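Local coordinates for hypothetical protein (Parabacteroides merdae, PDB 4OO3) that is a putative oxidoreductase that probably binds NAD(P) in an N-terminal Rossmann domain, its substrate being unknown, at residues T157-E162 and A368-V373; I166-G171 and T360-K365; E186-L191 and S302-Y307; W251-S256 and V284-D289. All blocks are in the same frame, centred on the assembly; numbering follows the deposited sequence.

Interaction 1 of 4, residues T157-E162 and A368-V373; sequences TMLQRE and AEYPGV
L159, on helix 155-164, comes within 8.6 Å of Y370 measured CA to CA, where helix 352-369 has just ended and Y370, the first residue to leave helical backbone angles, begins a type II turn that runs to V373. The Y370 ring carries most of the contact. L159 slides past it in the opposite direction and lays its CD2 methyl over one face, 3.8 Å from the ring centroid and 25° off the normal, a CH-pi contact that leans toward the CD1 side. E162 approaches the same ring at its edge instead: its CG lies in the ring plane, 3.8 Å from Y370 CE1. The selenomethionine M158 crosses the tyrosine at about a right angle and meets its phenolic end, with CB 3.6 Å from Y370 OH; a bend at chi3 (80°) turns its CE back to 4.1 Å from Y370 CE2. Both segments belong to the putative oxidoreductase C-terminal domain, and the contact packs helix 155-164 against the C-terminal end of helix 352-369 and the turn that follows it, beside the large mixed sheet. L159 reaches the sheet, touching L342 and V385, and its CD1 also meets V373 CG1 at 4.2 Å; V373 packs on V385 as well. The turn closes with V373 N bonded to Y370 O, and G372 takes its positive-phi corner. The carboxylates of E162 and E369 come close, OE2 to OE1 4.2 Å, a like-charge approach probably eased by K365, which forms a salt bridge with E162 OE1.

Interaction 2 of 4, residues I166-G171 and T360-K365; sequences IPAVYG and TASMEK
S362 projects from helix 352-369 at the short, weakly bonded helical turn 167-170, and the two meet as a small helix-to-helix contact in the C-terminal domain, with V169 CA and S362 CA 7.1 Å apart. Starting from S362 CB, the first atom met is V169 CG2 at 3.4 Å, tighter than carbons usually sit; I166 CG2 is the next, at 4.0 Å. Chi1 of -62° sets OG anti to the serine's own carbonyl carbon and beside its backbone N. There S362 OG meets three methyls of the facing segment: V169 CG2 at 3.5 Å, A168 CB also at 3.5 Å, and I166 CG2 at 3.6 Å. None of these can bond to it, so its polar need is met within its own helix, by a hydrogen bond with D358 O one turn earlier. The buried hydroxyl therefore packs against the methyls much as an apolar group would. On the facing side, I166 O receives bonds from both V169 N and Y170 N, which hold the turn together and keep A168 and V169 directed at the long helix. V169 and A168 extend the same packing to L359 and D358 of that helix, and V169 O is bonded by Y355 OH. I166 spreads its two branches along the helix: chi1 of -54° sets CG1 anti to the carbonyl carbon, and the extended chi2 (173°) carries CD1 on toward K365, whose chain bends at chi2 and chi4. The lysine's ammonium is paired with E162, and its NZ stands 4.1 Å from I166 CD1.

Interaction 3 of 4, residues E186-L191 and S302-Y307; sequences ESVHHL and SVIWNY
W305 lies with one face of its indole against H189, whose CB sits above the middle of the six-membered ring, 3.4 Å from the centroid and only 2° off the normal. The H189 imidazole lies farther off, its plane turned 31° from the indole in an oblique pairing. At the indole edge CZ3 comes 3.2 Å from H190 O, and L191 CD2 approaches CE3 obliquely at 3.7 Å. These contacts ride on two parallel strands in exact register, E186 beside S302 through H190 beside N306, the parallel pair within the otherwise antiparallel large mixed sheet of the C-terminal domain. Bonds run from S187 N to S302 O, I304 N to S187 O, H189 N to I304 O, N306 N to H189 O and L191 N to N306 O. S187 O takes a second donor, a water at 3.0 Å that also joins S302 OG. On the face opposite W305, H190 and N306 lie side by side pointing the same way, N306 CB 3.7 Å from H190 CD2, while V188 CG1 meets N306 ND2 at 3.6 Å. H190 ND1 is hydrogen-bonded to D315 OD1, and S187 OG to H317 ND1. On the W305 side, helix 220-231 covers S187 and V303 through L223.

Interaction 4 of 4, residues W251-S256 and V284-D289; sequences WTTSIS and VYCNGD
Two residues of one strand, Y285 and C286, stand opposite the single residue T252: a beta bulge in an antiparallel pairing, with Y285 at the centre of an inverse gamma turn. W251 pairs with N287 and T253 with V284, both hydrogen-bonded pairs, and between them the register slips by one. V284 O receives T253 N at 2.9 Å; the return bond from V284 N to T253 O and the bond from W251 N to N287 O are both 3.2 Å, and N287 N to W251 O is weak. The N287 side chain strengthens the join. Its ND2 donates to T253 OG1 at 2.7 Å, almost straight (168°) and within the amide plane, and also to W251 O at 3.2 Å, where it stands above the carbonyl plane. N287 CB lies over the W251 indole, 3.4 Å from the centroid of its five-membered ring, with the amide plane only 14° from the ring. Chi1 of 65° puts the indole CG between the backbone N and carbonyl carbon of W251, and the ring continues over G288, CZ3 to CA 3.6 Å. The bulged Y285 turns its ring so that T252 CG2 sits over its centre, 3.4 Å from the centroid. Beyond the bulge, I255 CG1 reaches V284 CG2 at 4.3 Å. Strand 243-255 is the outermost of the large mixed sheet within the chain, and S256 caps the helix 257-264 that follows it. On the far side of strand 282-294 lies strand 297-306, whose W305 gives its N to N287 OD1 and takes a bond from T253 OG1 at its O.

The four contacts fall into two groups in the C-terminal domain. Interactions 1 and 2, with centres 11 Å apart, share helix 352-369 and bring to it the consecutive helices 155-164 and 167-170. Interactions 3 and 4, with centres 9 Å apart, lie side by side in the large mixed sheet, where strands 243-255, 282-294, 297-306 and 183-190 follow in that order. The groups are well separated: 36 Å between the centres of interactions 1 and 4, on opposite sides of the chain's centre. Along the chain the pairings enclose one another, 4 within 3, 3 within 2 and 2 within 1, so early and late helices meet in one place while strands between them in sequence pair up far away.

Interaction 1 of 4, residues T157-E162 and A368-V373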
loop_
_atom_site.group_PDB
_atom_site.type_symbol
_atom_site.label_atom_id
_atom_site.label_comp_id
_atom_site.label_asym_id
_atom_site.label_seq_id
_atom_site.Cartn_x
_atom_site.Cartn_y
_atom_site.Cartn_z
ATOM N N THR A 157 -11.965 -3.389 5.493
ATOM C CA THR A 157 -11.920 -3.335 4.040
ATOM C C THR A 157 -12.602 -4.555 3.421
ATOM O O THR A 157 -13.405 -4.409 2.495
ATOM C CB THR A 157 -10.471 -3.186 3.536
ATOM O OG1 THR A 157 -10.098 -1.808 3.609
ATOM C CG2 THR A 157 -10.315 -3.656 2.099
HETATM N N MSE A 158 -12.309 -5.742 3.951
HETATM C CA MSE A 158 -12.878 -6.977 3.419
HETATM C C MSE A 158 -14.367 -6.992 3.611
HETATM O O MSE A 158 -15.096 -7.488 2.753
HETATM C CB MSE A 158 -12.269 -8.222 4.066
HETATM C CG MSE A 158 -10.821 -8.382 3.623
HETATM SE SE MSE A 158 -9.964 -9.858 4.598
HETATM C CE MSE A 158 -10.698 -11.318 3.511
ATOM N N LEU A 159 -14.841 -6.447 4.728
ATOM C CA LEU A 159 -16.284 -6.432 4.993
ATOM C C LEU A 159 -16.998 -5.396 4.130
ATOM O O LEU A 159 -18.138 -5.596 3.716
ATOM C CB LEU A 159 -16.565 -6.206 6.485
ATOM C CG LEU A 159 -16.199 -7.396 7.375
ATOM C CD1 LEU A 159 -16.235 -7.037 8.851
ATOM C CD2 LEU A 159 -17.118 -8.574 7.100
ATOM N N GLN A 160 -16.313 -4.297 3.851
ATOM C CA GLN A 160 -16.842 -3.252 2.991
ATOM C C GLN A 160 -17.074 -3.823 1.590
ATOM O O GLN A 160 -18.163 -3.694 1.031
ATOM C CB GLN A 160 -15.871 -2.075 2.942
ATOM C CG GLN A 160 -16.531 -0.720 3.077
ATOM C CD GLN A 160 -15.558 0.417 2.865
ATOM O OE1 GLN A 160 -14.372 0.201 2.636
ATOM N NE2 GLN A 160 -16.058 1.635 2.934
ATOM N N ARG A 161 -16.050 -4.470 1.038
ATOM C CA ARG A 161 -16.158 -5.168 -0.249
ATOM C C ARG A 161 -17.330 -6.152 -0.261
ATOM O O ARG A 161 -18.116 -6.166 -1.210
ATOM C CB ARG A 161 -14.847 -5.904 -0.560
ATOM C CG ARG A 161 -14.812 -6.724 -1.850
ATOM C CD ARG A 161 -13.379 -7.160 -2.118
ATOM N NE ARG A 161 -13.250 -8.339 -2.977
ATOM C CZ ARG A 161 -12.672 -8.370 -4.182
ATOM N NH1 ARG A 161 -12.156 -7.283 -4.746
ATOM N NH2 ARG A 161 -12.610 -9.513 -4.845
ATOM N N GLU A 162 -17.438 -6.964 0.791
ATOM C CA GLU A 162 -18.492 -7.980 0.876
ATOM C C GLU A 162 -19.879 -7.371 0.895
ATOM O O GLU A 162 -20.746 -7.784 0.126
ATOM C CB GLU A 162 -18.314 -8.886 2.099
ATOM C CG GLU A 162 -17.959 -10.322 1.734
ATOM C CD GLU A 162 -19.135 -11.095 1.169
ATOM O OE1 GLU A 162 -20.257 -10.972 1.707
ATOM O OE2 GLU A 162 -18.938 -11.837 0.189
ATOM N N ALA A 368 -21.536 -16.334 7.864
ATOM C CA ALA A 368 -20.949 -17.547 7.301
ATOM C C ALA A 368 -19.524 -17.266 6.832
ATOM O O ALA A 368 -18.602 -18.001 7.173
ATOM C CB ALA A 368 -21.798 -18.072 6.149
ATOM N N GLU A 369 -19.355 -16.188 6.071
ATOM C CA GLU A 369 -18.043 -15.782 5.565
ATOM C C GLU A 369 -17.104 -15.408 6.716
ATOM O O GLU A 369 -15.956 -15.832 6.744
ATOM C CB GLU A 369 -18.159 -14.570 4.628
ATOM C CG GLU A 369 -19.124 -14.695 3.457
ATOM C CD GLU A 369 -18.617 -15.615 2.370
ATOM O OE1 GLU A 369 -17.495 -15.378 1.867
ATOM O OE2 GLU A 369 -19.353 -16.561 2.017
ATOM N N TYR A 370 -17.603 -14.609 7.660
ATOM C CA TYR A 370 -16.790 -14.094 8.767
ATOM C C TYR A 370 -17.478 -14.358 10.099
ATOM O O TYR A 370 -18.171 -13.489 10.625
ATOM C CB TYR A 370 -16.545 -12.586 8.602
ATOM C CG TYR A 370 -15.967 -12.200 7.263
ATOM C CD1 TYR A 370 -16.798 -11.914 6.187
ATOM C CD2 TYR A 370 -14.590 -12.119 7.069
ATOM C CE1 TYR A 370 -16.282 -11.559 4.951
ATOM C CE2 TYR A 370 -14.060 -11.766 5.836
ATOM C CZ TYR A 370 -14.913 -11.486 4.779
ATOM O OH TYR A 370 -14.400 -11.136 3.554
ATOM N N PRO A 371 -17.298 -15.568 10.648
ATOM C CA PRO A 371 -17.927 -15.958 11.911
ATOM C C PRO A 371 -17.730 -14.928 13.016
ATOM O O PRO A 371 -16.681 -14.292 13.088
ATOM C CB PRO A 371 -17.208 -17.251 12.269
ATOM C CG PRO A 371 -16.796 -17.830 10.964
ATOM C CD PRO A 371 -16.548 -16.681 10.037
ATOM N N GLY A 372 -18.744 -14.760 13.857
ATOM C CA GLY A 372 -18.699 -13.792 14.951
ATOM C C GLY A 372 -19.170 -12.400 14.562
ATOM O O GLY A 372 -19.596 -11.627 15.418
ATOM N N VAL A 373 -19.103 -12.073 13.275
ATOM C CA VAL A 373 -19.437 -10.736 12.807
ATOM C C VAL A 373 -20.953 -10.530 12.844
ATOM O O VAL A 373 -21.703 -11.267 12.197
ATOM C CB VAL A 373 -18.876 -10.477 11.387
ATOM C CG1 VAL A 373 -19.314 -9.119 10.861
ATOM C CG2 VAL A 373 -17.354 -10.567 11.396
#

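Interaction 2 of 4, residues I166-G171 and T360-K365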
loop_
_atom_site.group_PDB
_atom_site.type_symbol
_atom_site.label_atom_id
_atom_site.label_comp_id
_atom_site.label_asym_id
_atom_site.label_seq_id
_atom_site.Cartn_x
_atom_site.Cartn_y
_atom_site.Cartn_z
ATOM N N ILE A 166 -23.755 -6.964 -1.905
ATOM C CA ILE A 166 -25.072 -7.477 -1.507
ATOM C C ILE A 166 -26.145 -6.407 -1.762
ATOM O O ILE A 166 -26.292 -5.474 -0.974
ATOM C CB ILE A 166 -25.093 -7.912 -0.025
ATOM C CG1 ILE A 166 -23.959 -8.906 0.247
ATOM C CG2 ILE A 166 -26.430 -8.550 0.320
ATOM C CD1 ILE A 166 -23.786 -9.280 1.705
ATOM N N PRO A 167 -26.895 -6.540 -2.871
ATOM C CA PRO A 167 -27.883 -5.531 -3.263
ATOM C C PRO A 167 -28.911 -5.178 -2.181
ATOM O O PRO A 167 -29.323 -4.014 -2.073
ATOM C CB PRO A 167 -28.585 -6.174 -4.456
ATOM C CG PRO A 167 -27.589 -7.116 -5.028
ATOM C CD PRO A 167 -26.778 -7.613 -3.874
ATOM N N ALA A 168 -29.321 -6.179 -1.402
ATOM C CA ALA A 168 -30.250 -5.963 -0.298
ATOM C C ALA A 168 -29.692 -4.980 0.730
ATOM O O ALA A 168 -30.439 -4.217 1.344
ATOM C CB ALA A 168 -30.586 -7.288 0.366
ATOM N N VAL A 169 -28.375 -5.000 0.909
ATOM C CA VAL A 169 -27.709 -4.112 1.861
ATOM C C VAL A 169 -27.330 -2.762 1.235
ATOM O O VAL A 169 -27.713 -1.714 1.744
ATOM C CB VAL A 169 -26.441 -4.791 2.428
ATOM C CG1 VAL A 169 -25.738 -3.883 3.420
ATOM C CG2 VAL A 169 -26.803 -6.117 3.081
ATOM N N TYR A 170 -26.590 -2.802 0.127
ATOM C CA TYR A 170 -25.953 -1.607 -0.460
ATOM C C TYR A 170 -26.787 -0.931 -1.548
ATOM O O TYR A 170 -26.765 0.301 -1.698
ATOM C CB TYR A 170 -24.613 -2.016 -1.070
ATOM C CG TYR A 170 -23.673 -0.887 -1.460
ATOM C CD1 TYR A 170 -23.289 0.074 -0.538
ATOM C CD2 TYR A 170 -23.112 -0.833 -2.730
ATOM C CE1 TYR A 170 -22.406 1.083 -0.881
ATOM C CE2 TYR A 170 -22.222 0.165 -3.080
ATOM C CZ TYR A 170 -21.875 1.125 -2.151
ATOM O OH TYR A 170 -20.993 2.121 -2.491
ATOM N N GLY A 171 -27.510 -1.745 -2.309
ATOM C CA GLY A 171 -28.191 -1.280 -3.500
ATOM C C GLY A 171 -27.203 -1.267 -4.641
ATOM O O GLY A 171 -26.311 -2.104 -4.707
ATOM N N THR A 360 -30.839 -8.116 8.311
ATOM C CA THR A 360 -30.634 -9.302 9.145
ATOM C C THR A 360 -30.589 -10.584 8.304
ATOM O O THR A 360 -29.807 -11.487 8.596
ATOM C CB THR A 360 -31.695 -9.408 10.265
ATOM O OG1 THR A 360 -32.980 -9.050 9.748
ATOM C CG2 THR A 360 -31.352 -8.470 11.435
ATOM N N ALA A 361 -31.402 -10.651 7.251
ATOM C CA ALA A 361 -31.329 -11.759 6.287
ATOM C C ALA A 361 -29.964 -11.832 5.593
ATOM O O ALA A 361 -29.414 -12.921 5.411
ATOM C CB ALA A 361 -32.438 -11.643 5.250
ATOM N N SER A 362 -29.419 -10.676 5.220
ATOM C CA SER A 362 -28.108 -10.611 4.566
ATOM C C SER A 362 -26.948 -10.950 5.497
ATOM O O SER A 362 -25.951 -11.524 5.062
ATOM C CB SER A 362 -27.869 -9.223 3.967
ATOM O OG SER A 362 -28.822 -8.928 2.968
HETATM N N MSE A 363 -27.075 -10.593 6.774
HETATM C CA MSE A 363 -25.989 -10.813 7.734
HETATM C C MSE A 363 -25.776 -12.277 8.020
HETATM O O MSE A 363 -24.674 -12.680 8.398
HETATM C CB MSE A 363 -26.235 -10.057 9.037
HETATM C CG MSE A 363 -25.961 -8.562 8.897
HETATM SE SE MSE A 363 -24.146 -8.160 8.230
HETATM C CE MSE A 363 -23.093 -8.900 9.724
ATOM N N GLU A 364 -26.811 -13.093 7.837
ATOM C CA GLU A 364 -26.646 -14.542 7.922
ATOM C C GLU A 364 -25.559 -15.008 6.944
ATOM O O GLU A 364 -24.642 -15.738 7.321
ATOM C CB GLU A 364 -27.971 -15.249 7.636
ATOM C CG GLU A 364 -29.025 -15.014 8.710
ATOM C CD GLU A 364 -30.385 -15.589 8.356
ATOM O OE1 GLU A 364 -30.519 -16.234 7.293
ATOM O OE2 GLU A 364 -31.326 -15.388 9.152
ATOM N N LYS A 365 -25.664 -14.561 5.697
ATOM C CA LYS A 365 -24.669 -14.855 4.665
ATOM C C LYS A 365 -23.273 -14.333 5.063
ATOM O O LYS A 365 -22.278 -15.036 4.901
ATOM C CB LYS A 365 -25.153 -14.298 3.304
ATOM C CG LYS A 365 -24.114 -13.669 2.373
ATOM C CD LYS A 365 -23.206 -14.690 1.694
ATOM C CE LYS A 365 -22.656 -14.163 0.372
ATOM N NZ LYS A 365 -22.137 -12.768 0.470
#

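Interaction 3 of 4, residues E186-L191 and S302-Y307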
loop_
_atom_site.group_PDB
_atom_site.type_symbol
_atom_site.label_atom_id
_atom_site.label_comp_id
_atom_site.label_asym_id
_atom_site.label_seq_id
_atom_site.Cartn_x
_atom_site.Cartn_y
_atom_site.Cartn_z
ATOM N N GLU A 186 -9.901 9.279 3.010
ATOM C CA GLU A 186 -9.022 10.316 3.528
ATOM C C GLU A 186 -8.200 9.748 4.677
ATOM O O GLU A 186 -8.757 9.211 5.632
ATOM C CB GLU A 186 -9.847 11.512 3.998
ATOM C CG GLU A 186 -10.595 12.219 2.873
ATOM C CD GLU A 186 -11.585 13.259 3.371
ATOM O OE1 GLU A 186 -12.380 12.950 4.294
ATOM O OE2 GLU A 186 -11.582 14.385 2.823
ATOM N N SER A 187 -6.877 9.854 4.569
ATOM C CA SER A 187 -5.972 9.341 5.590
ATOM C C SER A 187 -5.078 10.450 6.106
ATOM O O SER A 187 -4.655 11.318 5.343
ATOM C CB SER A 187 -5.100 8.220 5.024
ATOM O OG SER A 187 -5.888 7.230 4.409
ATOM N N VAL A 188 -4.807 10.415 7.408
ATOM C CA VAL A 188 -3.802 11.267 8.030
ATOM C C VAL A 188 -2.768 10.351 8.679
ATOM O O VAL A 188 -3.087 9.620 9.623
ATOM C CB VAL A 188 -4.417 12.187 9.096
ATOM C CG1 VAL A 188 -3.364 13.128 9.668
ATOM C CG2 VAL A 188 -5.584 12.972 8.510
ATOM N N HIS A 189 -1.544 10.388 8.154
ATOM C CA HIS A 189 -0.425 9.602 8.668
ATOM C C HIS A 189 0.591 10.518 9.325
ATOM O O HIS A 189 0.507 11.730 9.192
ATOM C CB HIS A 189 0.237 8.826 7.532
ATOM C CG HIS A 189 -0.643 7.768 6.948
ATOM N ND1 HIS A 189 -0.887 6.573 7.587
ATOM C CD2 HIS A 189 -1.355 7.734 5.797
ATOM C CE1 HIS A 189 -1.708 5.843 6.851
ATOM N NE2 HIS A 189 -2.006 6.525 5.760
ATOM N N HIS A 190 1.551 9.929 10.033
ATOM C CA HIS A 190 2.531 10.701 10.794
ATOM C C HIS A 190 3.965 10.227 10.569
ATOM O O HIS A 190 4.231 9.031 10.522
ATOM C CB HIS A 190 2.156 10.698 12.274
ATOM C CG HIS A 190 0.846 11.367 12.542
ATOM N ND1 HIS A 190 -0.357 10.699 12.473
ATOM C CD2 HIS A 190 0.545 12.657 12.821
ATOM C CE1 HIS A 190 -1.341 11.544 12.724
ATOM N NE2 HIS A 190 -0.821 12.740 12.935
ATOM N N LEU A 191 4.881 11.185 10.415
ATOM C CA LEU A 191 6.262 10.888 10.031
ATOM C C LEU A 191 7.028 10.288 11.195
ATOM O O LEU A 191 7.806 9.350 11.010
ATOM C CB LEU A 191 6.972 12.152 9.540
ATOM C CG LEU A 191 6.371 12.836 8.306
ATOM C CD1 LEU A 191 6.746 14.308 8.259
ATOM C CD2 LEU A 191 6.796 12.131 7.030
ATOM N N SER A 302 -7.365 11.074 -0.544
ATOM C CA SER A 302 -6.586 12.120 0.088
ATOM C C SER A 302 -5.629 11.556 1.147
ATOM O O SER A 302 -5.970 10.622 1.882
ATOM C CB SER A 302 -7.542 13.133 0.719
ATOM O OG SER A 302 -6.838 14.087 1.480
ATOM N N VAL A 303 -4.433 12.140 1.215
ATOM C CA VAL A 303 -3.411 11.721 2.167
ATOM C C VAL A 303 -2.722 12.944 2.759
ATOM O O VAL A 303 -2.251 13.807 2.027
ATOM C CB VAL A 303 -2.340 10.820 1.514
ATOM C CG1 VAL A 303 -1.271 10.453 2.535
ATOM C CG2 VAL A 303 -2.969 9.554 0.936
ATOM N N ILE A 304 -2.683 13.004 4.087
ATOM C CA ILE A 304 -1.930 14.013 4.808
ATOM C C ILE A 304 -0.874 13.326 5.681
ATOM O O ILE A 304 -1.156 12.332 6.348
ATOM C CB ILE A 304 -2.856 14.889 5.679
ATOM C CG1 ILE A 304 -3.769 15.730 4.774
ATOM C CG2 ILE A 304 -2.036 15.773 6.616
ATOM C CD1 ILE A 304 -4.790 16.581 5.497
ATOM N N TRP A 305 0.342 13.866 5.653
ATOM C CA TRP A 305 1.416 13.444 6.529
ATOM C C TRP A 305 1.775 14.590 7.465
ATOM O O TRP A 305 2.376 15.586 7.053
ATOM C CB TRP A 305 2.644 13.027 5.712
ATOM C CG TRP A 305 2.556 11.624 5.163
ATOM C CD1 TRP A 305 2.030 11.241 3.967
ATOM C CD2 TRP A 305 3.007 10.429 5.803
ATOM N NE1 TRP A 305 2.123 9.878 3.818
ATOM C CE2 TRP A 305 2.716 9.356 4.937
ATOM C CE3 TRP A 305 3.618 10.159 7.033
ATOM C CZ2 TRP A 305 3.029 8.035 5.253
ATOM C CZ3 TRP A 305 3.923 8.847 7.349
ATOM C CH2 TRP A 305 3.630 7.800 6.463
ATOM N N ASN A 306 1.388 14.461 8.725
ATOM C CA ASN A 306 1.842 15.391 9.739
ATOM C C ASN A 306 3.093 14.834 10.408
ATOM O O ASN A 306 3.467 13.681 10.174
ATOM C CB ASN A 306 0.726 15.677 10.744
ATOM C CG ASN A 306 -0.399 16.494 10.137
ATOM O OD1 ASN A 306 -0.165 17.420 9.357
ATOM N ND2 ASN A 306 -1.630 16.155 10.491
ATOM N N TYR A 307 3.750 15.654 11.221
ATOM C CA TYR A 307 4.987 15.232 11.857
ATOM C C TYR A 307 4.718 14.160 12.902
ATOM O O TYR A 307 5.228 13.048 12.811
ATOM C CB TYR A 307 5.744 16.399 12.497
ATOM C CG TYR A 307 7.023 15.904 13.128
ATOM C CD1 TYR A 307 8.046 15.399 12.333
ATOM C CD2 TYR A 307 7.186 15.871 14.508
ATOM C CE1 TYR A 307 9.206 14.904 12.887
ATOM C CE2 TYR A 307 8.351 15.381 15.072
ATOM C CZ TYR A 307 9.355 14.899 14.252
ATOM O OH TYR A 307 10.517 14.400 14.786
HETATM O O HOH W 1 -6.533 13.214 3.998
#

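Interaction 4 of 4, residues W251-S256 and V284-D289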
loop_
_atom_site.group_PDB
_atom_site.type_symbol
_atom_site.label_atom_id
_atom_site.label_comp_id
_atom_site.label_asym_id
_atom_site.label_seq_id
_atom_site.Cartn_x
_atom_site.Cartn_y
_atom_site.Cartn_z
ATOM N N TRP A 251 0.449 19.659 -1.537
ATOM C CA TRP A 251 0.872 20.700 -0.612
ATOM C C TRP A 251 1.879 20.150 0.381
ATOM O O TRP A 251 2.143 18.943 0.413
ATOM C CB TRP A 251 -0.330 21.359 0.086
ATOM C CG TRP A 251 -1.138 20.475 0.996
ATOM C CD1 TRP A 251 -1.031 20.374 2.361
ATOM C CD2 TRP A 251 -2.198 19.593 0.612
ATOM N NE1 TRP A 251 -1.951 19.475 2.841
ATOM C CE2 TRP A 251 -2.682 18.984 1.788
ATOM C CE3 TRP A 251 -2.790 19.261 -0.614
ATOM C CZ2 TRP A 251 -3.725 18.052 1.771
ATOM C CZ3 TRP A 251 -3.821 18.343 -0.629
ATOM C CH2 TRP A 251 -4.278 17.745 0.556
ATOM N N THR A 252 2.447 21.049 1.178
ATOM C CA THR A 252 3.619 20.726 1.967
ATOM C C THR A 252 3.337 20.550 3.452
ATOM O O THR A 252 2.322 21.015 3.970
ATOM C CB THR A 252 4.702 21.811 1.814
ATOM O OG1 THR A 252 4.194 23.070 2.259
ATOM C CG2 THR A 252 5.151 21.918 0.363
ATOM N N THR A 253 4.248 19.844 4.115
ATOM C CA THR A 253 4.312 19.799 5.562
ATOM C C THR A 253 5.657 20.411 5.943
ATOM O O THR A 253 6.694 20.013 5.413
ATOM C CB THR A 253 4.198 18.356 6.089
ATOM O OG1 THR A 253 2.930 17.807 5.706
ATOM C CG2 THR A 253 4.325 18.312 7.607
ATOM N N SER A 254 5.633 21.396 6.835
ATOM C CA SER A 254 6.858 22.053 7.284
ATOM C C SER A 254 7.544 21.196 8.322
ATOM O O SER A 254 6.886 20.640 9.195
ATOM C CB SER A 254 6.556 23.423 7.886
ATOM O OG SER A 254 6.142 24.322 6.877
ATOM N N ILE A 255 8.865 21.082 8.217
ATOM C CA ILE A 255 9.652 20.380 9.221
ATOM C C ILE A 255 10.735 21.315 9.750
ATOM O O ILE A 255 11.505 21.884 8.969
ATOM C CB ILE A 255 10.321 19.106 8.662
ATOM C CG1 ILE A 255 9.356 18.292 7.793
ATOM C CG2 ILE A 255 10.856 18.251 9.802
ATOM C CD1 ILE A 255 8.257 17.598 8.567
ATOM N N SER A 256 10.793 21.470 11.071
ATOM C CA SER A 256 11.843 22.259 11.708
ATOM C C SER A 256 13.145 21.450 11.740
ATOM O O SER A 256 13.119 20.228 11.591
ATOM C CB SER A 256 11.424 22.654 13.125
ATOM O OG SER A 256 11.576 21.568 14.022
ATOM N N VAL A 284 8.113 19.714 2.612
ATOM C CA VAL A 284 8.035 18.436 1.912
ATOM C C VAL A 284 6.648 18.296 1.322
ATOM O O VAL A 284 5.664 18.430 2.050
ATOM C CB VAL A 284 8.282 17.268 2.887
ATOM C CG1 VAL A 284 8.193 15.918 2.177
ATOM C CG2 VAL A 284 9.632 17.431 3.556
ATOM N N TYR A 285 6.571 18.021 0.017
ATOM C CA TYR A 285 5.290 17.787 -0.665
ATOM C C TYR A 285 4.797 16.359 -0.442
ATOM O O TYR A 285 4.624 15.587 -1.388
ATOM C CB TYR A 285 5.393 18.093 -2.164
ATOM C CG TYR A 285 5.219 19.552 -2.525
ATOM C CD1 TYR A 285 6.315 20.420 -2.574
ATOM C CD2 TYR A 285 3.959 20.066 -2.833
ATOM C CE1 TYR A 285 6.159 21.753 -2.913
ATOM C CE2 TYR A 285 3.792 21.400 -3.174
ATOM C CZ TYR A 285 4.894 22.237 -3.212
ATOM O OH TYR A 285 4.735 23.557 -3.545
ATOM N N CYS A 286 4.553 16.037 0.826
ATOM C CA CYS A 286 4.091 14.717 1.252
ATOM C C CYS A 286 2.571 14.666 1.444
ATOM O O CYS A 286 2.058 13.732 2.037
ATOM C CB CYS A 286 4.796 14.310 2.560
ATOM S SG CYS A 286 4.685 15.521 3.904
ATOM N N ASN A 287 1.853 15.668 0.946
ATOM C CA ASN A 287 0.398 15.694 1.042
ATOM C C ASN A 287 -0.195 15.838 -0.344
ATOM O O ASN A 287 0.390 16.488 -1.205
ATOM C CB ASN A 287 -0.066 16.864 1.904
ATOM C CG ASN A 287 0.660 16.942 3.225
ATOM O OD1 ASN A 287 0.378 16.183 4.143
ATOM N ND2 ASN A 287 1.592 17.870 3.331
ATOM N N GLY A 288 -1.345 15.220 -0.572
ATOM C CA GLY A 288 -2.053 15.414 -1.826
ATOM C C GLY A 288 -3.425 14.772 -1.826
ATOM O O GLY A 288 -3.735 13.966 -0.952
ATOM N N ASP A 289 -4.252 15.148 -2.796
ATOM C CA ASP A 289 -5.520 14.475 -3.010
ATOM C C ASP A 289 -5.858 14.381 -4.490
ATOM O O ASP A 289 -5.276 15.077 -5.315
ATOM C CB ASP A 289 -6.659 15.122 -2.206
ATOM C CG ASP A 289 -6.896 16.581 -2.550
ATOM O OD1 ASP A 289 -6.480 17.048 -3.629
ATOM O OD2 ASP A 289 -7.535 17.265 -1.728
#